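Local coordinates for protein heterodimeric restriction endonuclease R.BspD6I small subunit (PDB 2P14) that serves as the catalytic subunit of a heterodimeric type IIS restriction endonuclease, working in complex with a site-specific nickase subunit to cleave DNA, at residues Q2-F7 with T25-K30; K36-N41 with E59-E64; Y65-I70 with N153-K158; V130-V135 with E176-I181. All blocks are in the same frame, centred on the assembly; numbering follows the deposited sequence.

Contact 1 (Q2-F7 with T25-K30); sequences QDILDF and TYRVFK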
# COMPACT_ATOMS: atom_id res chain seq x y z
N GLN A 2 -12.52 -9.38 -8.68
CA GLN A 2 -12.21 -10.64 -8.04
C GLN A 2 -11.07 -11.37 -8.76
O GLN A 2 -10.26 -12.05 -8.12
CB GLN A 2 -13.45 -11.55 -7.98
CG GLN A 2 -13.22 -12.77 -7.09
CD GLN A 2 -12.94 -12.41 -5.63
OE1 GLN A 2 -13.70 -11.65 -5.01
NE2 GLN A 2 -11.84 -12.93 -5.08
N ASP A 3 -11.00 -11.19 -10.08
CA ASP A 3 -9.92 -11.77 -10.90
C ASP A 3 -8.57 -11.21 -10.47
O ASP A 3 -7.58 -11.95 -10.38
CB ASP A 3 -10.18 -11.56 -12.42
CG ASP A 3 -10.03 -10.10 -12.89
OD1 ASP A 3 -9.52 -9.89 -14.02
OD2 ASP A 3 -10.40 -9.14 -12.16
N ILE A 4 -8.55 -9.91 -10.17
CA ILE A 4 -7.29 -9.25 -9.79
C ILE A 4 -6.91 -9.76 -8.40
O ILE A 4 -5.75 -10.11 -8.15
CB ILE A 4 -7.42 -7.72 -9.82
CG1 ILE A 4 -7.70 -7.22 -11.23
CG2 ILE A 4 -6.12 -7.08 -9.28
CD1 ILE A 4 -8.15 -5.78 -11.32
N LEU A 5 -7.88 -9.79 -7.49
CA LEU A 5 -7.59 -10.27 -6.13
C LEU A 5 -7.08 -11.70 -6.13
O LEU A 5 -6.11 -12.01 -5.42
CB LEU A 5 -8.81 -10.10 -5.20
CG LEU A 5 -9.33 -8.66 -5.08
CD1 LEU A 5 -10.48 -8.61 -4.07
CD2 LEU A 5 -8.20 -7.69 -4.67
N ASP A 6 -7.72 -12.57 -6.92
CA ASP A 6 -7.29 -13.98 -7.02
C ASP A 6 -5.89 -14.08 -7.61
O ASP A 6 -5.15 -15.01 -7.28
CB ASP A 6 -8.26 -14.81 -7.88
CG ASP A 6 -9.64 -14.95 -7.26
OD1 ASP A 6 -9.79 -14.76 -6.04
OD2 ASP A 6 -10.58 -15.25 -8.04
N PHE A 7 -5.53 -13.14 -8.49
CA PHE A 7 -4.20 -13.21 -9.13
C PHE A 7 -3.07 -13.06 -8.11
O PHE A 7 -1.95 -13.54 -8.33
CB PHE A 7 -4.04 -12.23 -10.30
CG PHE A 7 -2.73 -12.42 -11.06
CD1 PHE A 7 -2.59 -13.44 -11.99
CD2 PHE A 7 -1.67 -11.55 -10.83
CE1 PHE A 7 -1.37 -13.61 -12.68
CE2 PHE A 7 -0.45 -11.72 -11.51
CZ PHE A 7 -0.30 -12.74 -12.43
N THR A 25 -1.18 -4.81 -7.80
CA THR A 25 -1.70 -3.81 -6.87
C THR A 25 -2.15 -2.54 -7.65
O THR A 25 -3.21 -1.96 -7.40
CB THR A 25 -0.65 -3.51 -5.80
OG1 THR A 25 -0.29 -4.73 -5.14
CG2 THR A 25 -1.23 -2.51 -4.79
N TYR A 26 -1.34 -2.09 -8.61
CA TYR A 26 -1.76 -1.05 -9.54
C TYR A 26 -3.09 -1.40 -10.25
O TYR A 26 -3.96 -0.53 -10.37
CB TYR A 26 -0.61 -0.87 -10.55
CG TYR A 26 -1.00 -0.25 -11.87
CD1 TYR A 26 -1.14 1.13 -12.02
CD2 TYR A 26 -1.21 -1.07 -12.98
CE1 TYR A 26 -1.49 1.69 -13.26
CE2 TYR A 26 -1.54 -0.52 -14.21
CZ TYR A 26 -1.70 0.84 -14.34
OH TYR A 26 -2.02 1.33 -15.60
N ARG A 27 -3.25 -2.64 -10.70
CA ARG A 27 -4.53 -3.04 -11.32
C ARG A 27 -5.72 -2.82 -10.38
O ARG A 27 -6.78 -2.41 -10.84
CB ARG A 27 -4.50 -4.51 -11.78
CG ARG A 27 -3.49 -4.79 -12.90
CD ARG A 27 -3.97 -5.95 -13.75
NE ARG A 27 -3.97 -7.19 -12.98
CZ ARG A 27 -4.60 -8.31 -13.35
NH1 ARG A 27 -5.31 -8.38 -14.48
NH2 ARG A 27 -4.52 -9.37 -12.58
N VAL A 28 -5.54 -3.07 -9.09
CA VAL A 28 -6.64 -2.83 -8.12
C VAL A 28 -7.03 -1.36 -8.11
O VAL A 28 -8.23 -1.00 -8.25
CB VAL A 28 -6.23 -3.27 -6.70
CG1 VAL A 28 -7.33 -2.82 -5.68
CG2 VAL A 28 -6.05 -4.74 -6.63
N PHE A 29 -6.04 -0.48 -7.95
CA PHE A 29 -6.31 0.96 -7.90
C PHE A 29 -6.81 1.55 -9.23
O PHE A 29 -7.70 2.40 -9.26
CB PHE A 29 -5.11 1.73 -7.37
CG PHE A 29 -4.98 1.62 -5.90
CD1 PHE A 29 -5.69 2.50 -5.06
CD2 PHE A 29 -4.19 0.62 -5.33
CE1 PHE A 29 -5.60 2.38 -3.67
CE2 PHE A 29 -4.11 0.51 -3.94
CZ PHE A 29 -4.81 1.40 -3.12
N LYS A 30 -6.31 1.02 -10.33
CA LYS A 30 -6.84 1.44 -11.63
C LYS A 30 -8.32 1.06 -11.75
O LYS A 30 -9.16 1.86 -12.19
CB LYS A 30 -6.02 0.78 -12.76
CG LYS A 30 -6.45 1.23 -14.19
CD LYS A 30 -5.57 0.59 -15.24
CE LYS A 30 -6.06 0.96 -16.64
NZ LYS A 30 -5.79 2.40 -16.88
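Ile-4 carries the apolar part of this contact, meeting Val-28 and Arg-27 with different branches. Its CG2 lies 3.5 Å from Val-28 CG2. Leu-5 adds CD2 at 4.1 Å from the same Val-28 CG2, and these two side chains meet at about a right angle. Ile-4 CD1 reaches in the direction of the other helix backbone, 3.7 Å from Arg-27 O. Segments 2-7 and 25-30 run nearly antiparallel (162°), their axes 9.6 Å apart at closest approach.

The guanidinium of Arg-27 forms the second group of contacts. Ile-4 CG1 sits over the centre of one face, 3.9 Å above the plane. At the edge, Phe-7 CB lies in that plane, 3.7 Å from Arg-27 NH2. The Phe-7 ring stands almost upright against the guanidinium, the planes 85° apart. In the Arg-27 chain the bend at chi3 (-67°) turns NE out of the line of the preceding carbons.

Polar pairing across the two segments is slight. Asp-3 OD1 is 4.5 Å from Arg-27 NH1 and well out of the guanidinium plane, which leaves only an attraction between charges. Arg-27 NH2 hydrogen-bonds Asn-24 OD1. Asn-24 also gives its ND2 to Ile-4 O, tying the two helices together. Phe-138 and Val-142 of helix 135-146 pack on Val-28.

The contact is thus apolar around Ile-4 and Val-28 and charged at the exposed Asp-3 and partly exposed Arg-27. Arg-27 is held by aliphatic packing and by Asn-24, and the nearby carboxylate of Asp-3 probably gives it only mild electrostatic help.

Contact 2 (K36-N41 with E59-E64); sequences KNLVPN and EDILVE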
# COMPACT_ATOMS: atom_id res chain seq x y z
N LYS A 36 -7.52 11.34 -9.80
CA LYS A 36 -7.10 12.37 -10.74
C LYS A 36 -5.86 11.96 -11.51
O LYS A 36 -5.79 12.19 -12.73
CB LYS A 36 -6.94 13.76 -10.10
CG LYS A 36 -6.33 13.81 -8.72
CD LYS A 36 -6.49 15.19 -8.11
CE LYS A 36 -5.32 16.09 -8.41
NZ LYS A 36 -5.36 17.30 -7.55
N ASN A 37 -4.91 11.31 -10.83
CA ASN A 37 -3.72 10.75 -11.47
C ASN A 37 -3.38 9.41 -10.84
O ASN A 37 -3.59 9.22 -9.64
CB ASN A 37 -2.51 11.66 -11.28
CG ASN A 37 -2.74 13.09 -11.71
OD1 ASN A 37 -2.62 14.03 -10.91
ND2 ASN A 37 -3.03 13.28 -12.98
N LEU A 38 -2.84 8.51 -11.64
CA LEU A 38 -2.37 7.22 -11.15
C LEU A 38 -1.05 6.96 -11.85
O LEU A 38 -1.00 6.90 -13.08
CB LEU A 38 -3.36 6.09 -11.44
CG LEU A 38 -2.97 4.66 -11.03
CD1 LEU A 38 -2.88 4.52 -9.49
CD2 LEU A 38 -3.99 3.66 -11.58
N VAL A 39 0.03 6.83 -11.08
CA VAL A 39 1.39 6.77 -11.66
C VAL A 39 2.09 5.50 -11.18
O VAL A 39 2.53 5.44 -10.02
CB VAL A 39 2.21 8.02 -11.26
CG1 VAL A 39 3.53 8.06 -12.04
CG2 VAL A 39 1.42 9.28 -11.52
N PRO A 40 2.16 4.47 -12.05
CA PRO A 40 2.94 3.28 -11.73
C PRO A 40 4.41 3.53 -12.02
O PRO A 40 4.77 3.95 -13.12
CB PRO A 40 2.36 2.22 -12.68
CG PRO A 40 1.93 3.00 -13.90
CD PRO A 40 1.48 4.36 -13.36
N ASN A 41 5.25 3.32 -11.01
CA ASN A 41 6.70 3.45 -11.21
C ASN A 41 7.32 2.14 -11.69
O ASN A 41 8.15 1.55 -11.00
CB ASN A 41 7.39 4.00 -9.96
CG ASN A 41 8.87 4.19 -10.15
OD1 ASN A 41 9.31 4.35 -11.31
ND2 ASN A 41 9.64 4.21 -9.09
N GLU A 59 8.31 6.21 -5.11
CA GLU A 59 7.35 5.18 -4.69
C GLU A 59 6.88 4.24 -5.81
O GLU A 59 6.81 4.62 -6.99
CB GLU A 59 6.13 5.85 -4.03
CG GLU A 59 5.40 6.84 -4.93
CD GLU A 59 5.98 8.29 -4.90
OE1 GLU A 59 7.07 8.52 -4.32
OE2 GLU A 59 5.32 9.18 -5.50
N ASP A 60 6.52 3.02 -5.42
CA ASP A 60 6.08 2.03 -6.42
C ASP A 60 4.87 2.48 -7.24
O ASP A 60 4.83 2.28 -8.46
CB ASP A 60 5.74 0.68 -5.77
CG ASP A 60 6.95 0.01 -5.14
OD1 ASP A 60 8.09 0.37 -5.42
OD2 ASP A 60 6.76 -0.92 -4.31
N ILE A 61 3.88 3.08 -6.57
CA ILE A 61 2.65 3.56 -7.21
C ILE A 61 2.22 4.80 -6.46
O ILE A 61 2.32 4.85 -5.24
CB ILE A 61 1.48 2.52 -7.13
CG1 ILE A 61 1.93 1.17 -7.67
CG2 ILE A 61 0.25 3.00 -7.90
CD1 ILE A 61 1.12 0.00 -7.07
N LEU A 62 1.78 5.80 -7.21
CA LEU A 62 1.15 6.98 -6.59
C LEU A 62 -0.26 7.08 -7.13
O LEU A 62 -0.45 7.00 -8.35
CB LEU A 62 1.90 8.27 -6.93
CG LEU A 62 1.24 9.58 -6.51
CD1 LEU A 62 1.20 9.71 -4.96
CD2 LEU A 62 2.00 10.75 -7.20
N VAL A 63 -1.25 7.23 -6.24
CA VAL A 63 -2.60 7.57 -6.69
C VAL A 63 -2.99 8.92 -6.06
O VAL A 63 -2.92 9.10 -4.83
CB VAL A 63 -3.64 6.46 -6.38
CG1 VAL A 63 -3.81 6.28 -4.91
CG2 VAL A 63 -4.99 6.72 -7.05
N GLU A 64 -3.34 9.88 -6.92
CA GLU A 64 -3.74 11.19 -6.43
C GLU A 64 -5.24 11.35 -6.59
O GLU A 64 -5.76 11.29 -7.68
CB GLU A 64 -3.01 12.29 -7.20
CG GLU A 64 -1.52 12.25 -6.92
CD GLU A 64 -0.75 13.39 -7.57
OE1 GLU A 64 -1.08 13.74 -8.74
OE2 GLU A 64 0.19 13.88 -6.93
O HOH W 1 5.01 6.10 -8.77
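Leu-38 meets Ile-61 and Val-63 on one face of this antiparallel strand pair. Its CD1 lies 3.8 Å from Ile-61 CG2 and 3.7 Å from Val-63 CB. Leu-38 CG is anti to the backbone N (chi1 178°), and a turned chi2 (66°) brings CD1 across to the partner strand. On the other face, Val-39 and Leu-62 touch through their CB atoms at 4.3 Å.

The backbone ladder sets this pairing. Val-39 and Leu-62 exchange two bonds, and Asn-41 N gives one to Asp-60 O at 2.8 Å. At the other end, Lys-36 and Asn-37 both face Glu-64 in a classic beta bulge. Glu-64 O accepts from both, at 2.8 Å from Lys-36 N and 3.3 Å from Asn-37 N. Glu-64 N in turn donates to Asn-37 O. A water donates to Val-39 O and Glu-59 O, 2.9 Å from each.

Further out, Tyr-97 OH bonds Glu-64 OE2, while Asn-41 OD1 takes Ile-55 N. Asp-60 OD2 takes the N of Cys-74. Tyr-26 and Lys-30 of helix 17-32 pack on Leu-38.

The main chain therefore does most of the bonding here. The bulge makes one carbonyl oxygen serve two donors, beside one of the sheet's two outermost strands.

Contact 3 (Y65-I70 with N153-K158); sequences YEHFSI and NPNKLK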
# COMPACT_ATOMS: atom_id res chain seq x y z
N TYR A 65 -5.94 11.51 -5.47
CA TYR A 65 -7.36 11.78 -5.51
C TYR A 65 -7.55 13.27 -5.28
O TYR A 65 -6.60 14.00 -5.03
CB TYR A 65 -8.06 11.01 -4.42
CG TYR A 65 -7.94 9.52 -4.57
CD1 TYR A 65 -8.64 8.84 -5.59
CD2 TYR A 65 -7.15 8.77 -3.68
CE1 TYR A 65 -8.54 7.46 -5.74
CE2 TYR A 65 -7.05 7.38 -3.81
CZ TYR A 65 -7.74 6.73 -4.85
OH TYR A 65 -7.63 5.34 -4.96
N GLU A 66 -8.80 13.70 -5.31
CA GLU A 66 -9.06 15.12 -5.16
C GLU A 66 -8.48 15.73 -3.88
O GLU A 66 -7.84 16.78 -3.93
CB GLU A 66 -10.57 15.31 -5.20
CG GLU A 66 -11.01 16.73 -5.26
CD GLU A 66 -12.35 16.79 -5.88
OE1 GLU A 66 -12.40 16.61 -7.13
OE2 GLU A 66 -13.33 16.97 -5.10
N HIS A 67 -8.71 15.09 -2.75
CA HIS A 67 -8.34 15.75 -1.50
C HIS A 67 -7.13 15.15 -0.81
O HIS A 67 -6.70 15.64 0.24
CB HIS A 67 -9.54 15.81 -0.57
CG HIS A 67 -10.66 16.62 -1.12
ND1 HIS A 67 -10.57 17.99 -1.27
CD2 HIS A 67 -11.87 16.26 -1.60
CE1 HIS A 67 -11.69 18.44 -1.81
NE2 HIS A 67 -12.51 17.42 -2.00
N PHE A 68 -6.56 14.09 -1.39
CA PHE A 68 -5.45 13.41 -0.73
C PHE A 68 -4.83 12.45 -1.71
O PHE A 68 -5.45 12.14 -2.75
CB PHE A 68 -5.91 12.64 0.52
CG PHE A 68 -6.68 11.38 0.21
CD1 PHE A 68 -6.11 10.11 0.39
CD2 PHE A 68 -7.99 11.44 -0.28
CE1 PHE A 68 -6.83 8.93 0.10
CE2 PHE A 68 -8.71 10.27 -0.58
CZ PHE A 68 -8.15 9.02 -0.40
N SER A 69 -3.63 11.99 -1.37
CA SER A 69 -2.91 11.01 -2.18
C SER A 69 -2.56 9.77 -1.35
O SER A 69 -2.45 9.85 -0.12
CB SER A 69 -1.64 11.67 -2.73
OG SER A 69 -2.03 12.76 -3.55
N ILE A 70 -2.33 8.66 -2.05
CA ILE A 70 -1.80 7.46 -1.42
C ILE A 70 -0.58 7.03 -2.20
O ILE A 70 -0.64 6.90 -3.42
CB ILE A 70 -2.78 6.27 -1.40
CG1 ILE A 70 -4.17 6.68 -0.88
CG2 ILE A 70 -2.22 5.14 -0.54
CD1 ILE A 70 -5.20 5.55 -1.05
N ASN A 153 -15.91 5.64 -3.35
CA ASN A 153 -15.68 6.98 -2.89
C ASN A 153 -14.28 7.07 -2.24
O ASN A 153 -14.09 6.57 -1.14
CB ASN A 153 -16.75 7.36 -1.86
CG ASN A 153 -16.60 8.77 -1.34
OD1 ASN A 153 -15.70 9.51 -1.69
ND2 ASN A 153 -17.55 9.18 -0.49
N PRO A 154 -13.31 7.73 -2.92
CA PRO A 154 -11.96 7.84 -2.34
C PRO A 154 -11.98 8.42 -0.91
O PRO A 154 -11.14 8.05 -0.09
CB PRO A 154 -11.26 8.81 -3.29
CG PRO A 154 -11.97 8.61 -4.62
CD PRO A 154 -13.42 8.44 -4.20
N ASN A 155 -12.94 9.30 -0.60
CA ASN A 155 -12.99 9.86 0.74
C ASN A 155 -13.32 8.85 1.83
O ASN A 155 -12.88 9.01 2.97
CB ASN A 155 -13.96 11.05 0.78
CG ASN A 155 -13.64 12.07 -0.29
OD1 ASN A 155 -14.48 12.38 -1.16
ND2 ASN A 155 -12.43 12.60 -0.24
N LYS A 156 -14.10 7.82 1.47
CA LYS A 156 -14.34 6.72 2.38
C LYS A 156 -13.05 5.93 2.62
O LYS A 156 -12.77 5.52 3.76
CB LYS A 156 -15.48 5.82 1.86
CG LYS A 156 -15.81 4.65 2.78
CD LYS A 156 -16.93 3.76 2.22
CE LYS A 156 -17.17 2.60 3.18
NZ LYS A 156 -18.44 1.84 2.88
N LEU A 157 -12.28 5.71 1.57
CA LEU A 157 -10.98 5.06 1.72
C LEU A 157 -10.07 5.90 2.63
O LEU A 157 -9.38 5.35 3.49
CB LEU A 157 -10.32 4.80 0.36
CG LEU A 157 -8.93 4.14 0.40
CD1 LEU A 157 -8.95 2.86 1.23
CD2 LEU A 157 -8.44 3.89 -1.03
N LYS A 158 -10.06 7.23 2.45
CA LYS A 158 -9.27 8.07 3.35
C LYS A 158 -9.69 7.88 4.83
O LYS A 158 -8.83 7.73 5.72
CB LYS A 158 -9.36 9.56 2.95
CG LYS A 158 -8.34 10.41 3.75
CD LYS A 158 -8.31 11.87 3.36
CE LYS A 158 -9.23 12.63 4.32
NZ LYS A 158 -9.22 14.09 4.04
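The turn of the beta hairpin between strands 61-64 and 69-75 packs on the first turn of helix 154-165, with Tyr-65 and Phe-68 meeting Pro-154 and Lys-158. The hairpin is closed by a backbone bond from Tyr-65 N to Phe-68 O. Pro-154 CB lies over one face of the Tyr-65 ring in a CH-pi contact, 3.8 Å from the ring centroid and 23° off the normal. Ile-70 CD1 sits in the plane of that ring, at its edge.

The Phe-68 ring makes a second CH-pi contact. Lys-158 CB lies 3.7 Å from its centroid. Lys-158 CD lies over the same ring, 3.6 Å from Phe-68 CG. The two side chains slide past each other in opposite directions. At the ring edge Pro-154 O is 3.2 Å from Phe-68 CZ, while the same oxygen accepts Lys-158 N within the helix. An alanine in place of Phe-68 would probably open a gap beside Pro-154 and leave the Lys-158 chain without the ring that steadies it. Further along the chain, Ile-70 CD1 touches Leu-157 CD2 at 3.6 Å.

Asn-153 caps the helix by accepting Asn-155 N on OD1. Lys-158 NZ is drawn to Glu-103 in a salt bridge. Phe-29 of helix 17-32 packs on Tyr-65 and Ile-70, and Tyr-105 of strand 104-110 lies against Phe-68 and Lys-158.

Contact 4 (V130-V135 with E176-I181); sequences VIPLTV and EWLTFI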
# COMPACT_ATOMS: atom_id res chain seq x y z
N VAL A 130 1.93 5.96 7.72
CA VAL A 130 2.06 4.75 6.92
C VAL A 130 1.11 3.70 7.49
O VAL A 130 1.13 3.40 8.70
CB VAL A 130 3.51 4.21 6.90
CG1 VAL A 130 3.57 2.97 6.01
CG2 VAL A 130 4.51 5.29 6.39
N ILE A 131 0.28 3.12 6.63
CA ILE A 131 -0.61 2.05 7.08
C ILE A 131 -0.18 0.75 6.41
O ILE A 131 -0.30 0.62 5.18
CB ILE A 131 -2.09 2.33 6.76
CG1 ILE A 131 -2.56 3.67 7.35
CG2 ILE A 131 -2.94 1.19 7.29
CD1 ILE A 131 -2.31 4.89 6.44
N PRO A 132 0.31 -0.21 7.21
CA PRO A 132 0.74 -1.51 6.67
C PRO A 132 -0.43 -2.48 6.59
O PRO A 132 -1.14 -2.64 7.60
CB PRO A 132 1.76 -2.01 7.72
CG PRO A 132 1.15 -1.48 9.04
CD PRO A 132 0.47 -0.16 8.68
N LEU A 133 -0.61 -3.12 5.44
CA LEU A 133 -1.63 -4.15 5.27
C LEU A 133 -0.99 -5.41 4.73
O LEU A 133 -0.09 -5.35 3.86
CB LEU A 133 -2.72 -3.70 4.30
CG LEU A 133 -3.59 -2.50 4.68
CD1 LEU A 133 -4.70 -2.27 3.63
CD2 LEU A 133 -4.22 -2.64 6.07
N THR A 134 -1.47 -6.57 5.19
CA THR A 134 -1.14 -7.80 4.49
C THR A 134 -2.00 -7.91 3.25
O THR A 134 -3.05 -7.26 3.12
CB THR A 134 -1.37 -9.05 5.34
OG1 THR A 134 -2.78 -9.17 5.56
CG2 THR A 134 -0.59 -8.96 6.64
N VAL A 135 -1.59 -8.78 2.33
CA VAL A 135 -2.41 -9.03 1.15
C VAL A 135 -3.85 -9.49 1.51
O VAL A 135 -4.82 -9.03 0.92
CB VAL A 135 -1.71 -10.03 0.21
CG1 VAL A 135 -2.62 -10.37 -0.98
CG2 VAL A 135 -0.41 -9.42 -0.28
N GLU A 176 -0.14 -3.84 19.49
CA GLU A 176 -1.54 -3.45 19.59
C GLU A 176 -2.06 -2.91 18.24
O GLU A 176 -3.20 -3.16 17.86
CB GLU A 176 -1.71 -2.40 20.69
CG GLU A 176 -3.12 -1.81 20.76
CD GLU A 176 -3.38 -0.89 21.95
OE1 GLU A 176 -2.45 -0.63 22.76
OE2 GLU A 176 -4.55 -0.43 22.08
N TRP A 177 -1.21 -2.16 17.55
CA TRP A 177 -1.61 -1.57 16.30
C TRP A 177 -1.90 -2.65 15.28
O TRP A 177 -2.95 -2.62 14.59
CB TRP A 177 -0.46 -0.69 15.78
CG TRP A 177 -0.72 0.06 14.48
CD1 TRP A 177 -1.94 0.46 13.97
CD2 TRP A 177 0.27 0.55 13.58
NE1 TRP A 177 -1.75 1.18 12.82
CE2 TRP A 177 -0.40 1.24 12.56
CE3 TRP A 177 1.69 0.46 13.55
CZ2 TRP A 177 0.28 1.87 11.50
CZ3 TRP A 177 2.36 1.08 12.50
CH2 TRP A 177 1.66 1.76 11.49
N LEU A 178 -0.96 -3.58 15.11
CA LEU A 178 -1.16 -4.61 14.11
C LEU A 178 -2.37 -5.51 14.46
O LEU A 178 -3.11 -5.96 13.57
CB LEU A 178 0.09 -5.45 13.89
CG LEU A 178 1.34 -4.75 13.33
CD1 LEU A 178 2.46 -5.80 13.08
CD2 LEU A 178 1.03 -3.91 12.05
N THR A 179 -2.57 -5.76 15.75
CA THR A 179 -3.77 -6.48 16.20
C THR A 179 -5.05 -5.75 15.81
O THR A 179 -5.99 -6.35 15.31
CB THR A 179 -3.74 -6.71 17.72
OG1 THR A 179 -2.56 -7.48 18.03
CG2 THR A 179 -5.01 -7.46 18.19
N PHE A 180 -5.04 -4.43 15.95
CA PHE A 180 -6.23 -3.66 15.60
C PHE A 180 -6.55 -3.78 14.12
O PHE A 180 -7.71 -3.90 13.72
CB PHE A 180 -6.03 -2.19 15.98
CG PHE A 180 -7.16 -1.32 15.56
CD1 PHE A 180 -8.29 -1.21 16.37
CD2 PHE A 180 -7.11 -0.61 14.35
CE1 PHE A 180 -9.36 -0.43 15.97
CE2 PHE A 180 -8.17 0.19 13.96
CZ PHE A 180 -9.30 0.29 14.77
N ILE A 181 -5.52 -3.70 13.28
CA ILE A 181 -5.75 -3.79 11.84
C ILE A 181 -6.34 -5.13 11.45
O ILE A 181 -7.36 -5.20 10.74
CB ILE A 181 -4.44 -3.50 11.09
CG1 ILE A 181 -4.01 -2.06 11.35
CG2 ILE A 181 -4.62 -3.71 9.58
CD1 ILE A 181 -2.63 -1.70 10.75
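The indole of Trp-177 has Pro-132 over one face and the backbone oxygen of Val-130 at its edge. Pro-132 CG lies 4.1 Å above the ring plane, offset toward the rim, and Pro-132 CD is 3.5 Å from Trp-177 CZ2. The two side chains reach toward each other, tip to tip. Val-130 O lies in the indole plane, 3.3 Å from Trp-177 CH2. Trp-177 CG is anti to the backbone N (chi1 -178°); the ring beyond it meets the strand with CZ2 and CH2. The indole N-H is spent on Leu-164 O, and Lys-125 makes a cation-pi contact with the ring.

Leu-178 and Ile-181 also touch the proline. Leu-178 CD2 is 3.9 Å from Pro-132 CG. Ile-181 CD1 is 4.0 Å from Pro-132 CD and 3.6 Å from Pro-132 O. Next along the strand, Leu-133 CD2 meets Ile-181 CG2 at 3.7 Å, the two side chains at about a right angle. An alanine in place of Pro-132 would probably leave a gap between Trp-177, Leu-178 and Ile-181, since ring atoms CG and CD do the touching.

Ile-131 and Leu-133 hydrogen-bond through their backbones to strand 104-110. Pro-132 lies between them, and its ring atoms CG and CD touch helix 174-184. Ile-121 of helix 115-121 packs on both Pro-132 and Trp-177.

Strand 130-134 is an outermost strand of the mixed sheet, and segment 176-181 of helix 174-184 packs against it at 57°. A mixed sheet flanked by helices is the common core of PD-(D/E)XK nucleases, the clan to which this family is assigned.

How the contacts relate
Contact 4 is the buried one; contacts 1, 2 and 3 are only partly buried. Contacts 2, 3 and 4 all reach the five-stranded sheet. Contacts 2 and 4 take its two outermost strands, on opposite sides of the chain's centre. Contacts 2 and 3 are joined directly, since strands 61-64 and 69-75 are neighbours and Val-63 O probably accepts Ile-70 N. Contact 1 pairs two helices, yet Tyr-26 touches Leu-38 of contact 2 and Phe-29 touches Tyr-65 of contact 3. The chemistry follows the place: backbone bonds in contact 2, CH-pi packing in contact 3, apolar contacts with an indole in contact 4, and a guanidinium against aliphatic groups in contact 1.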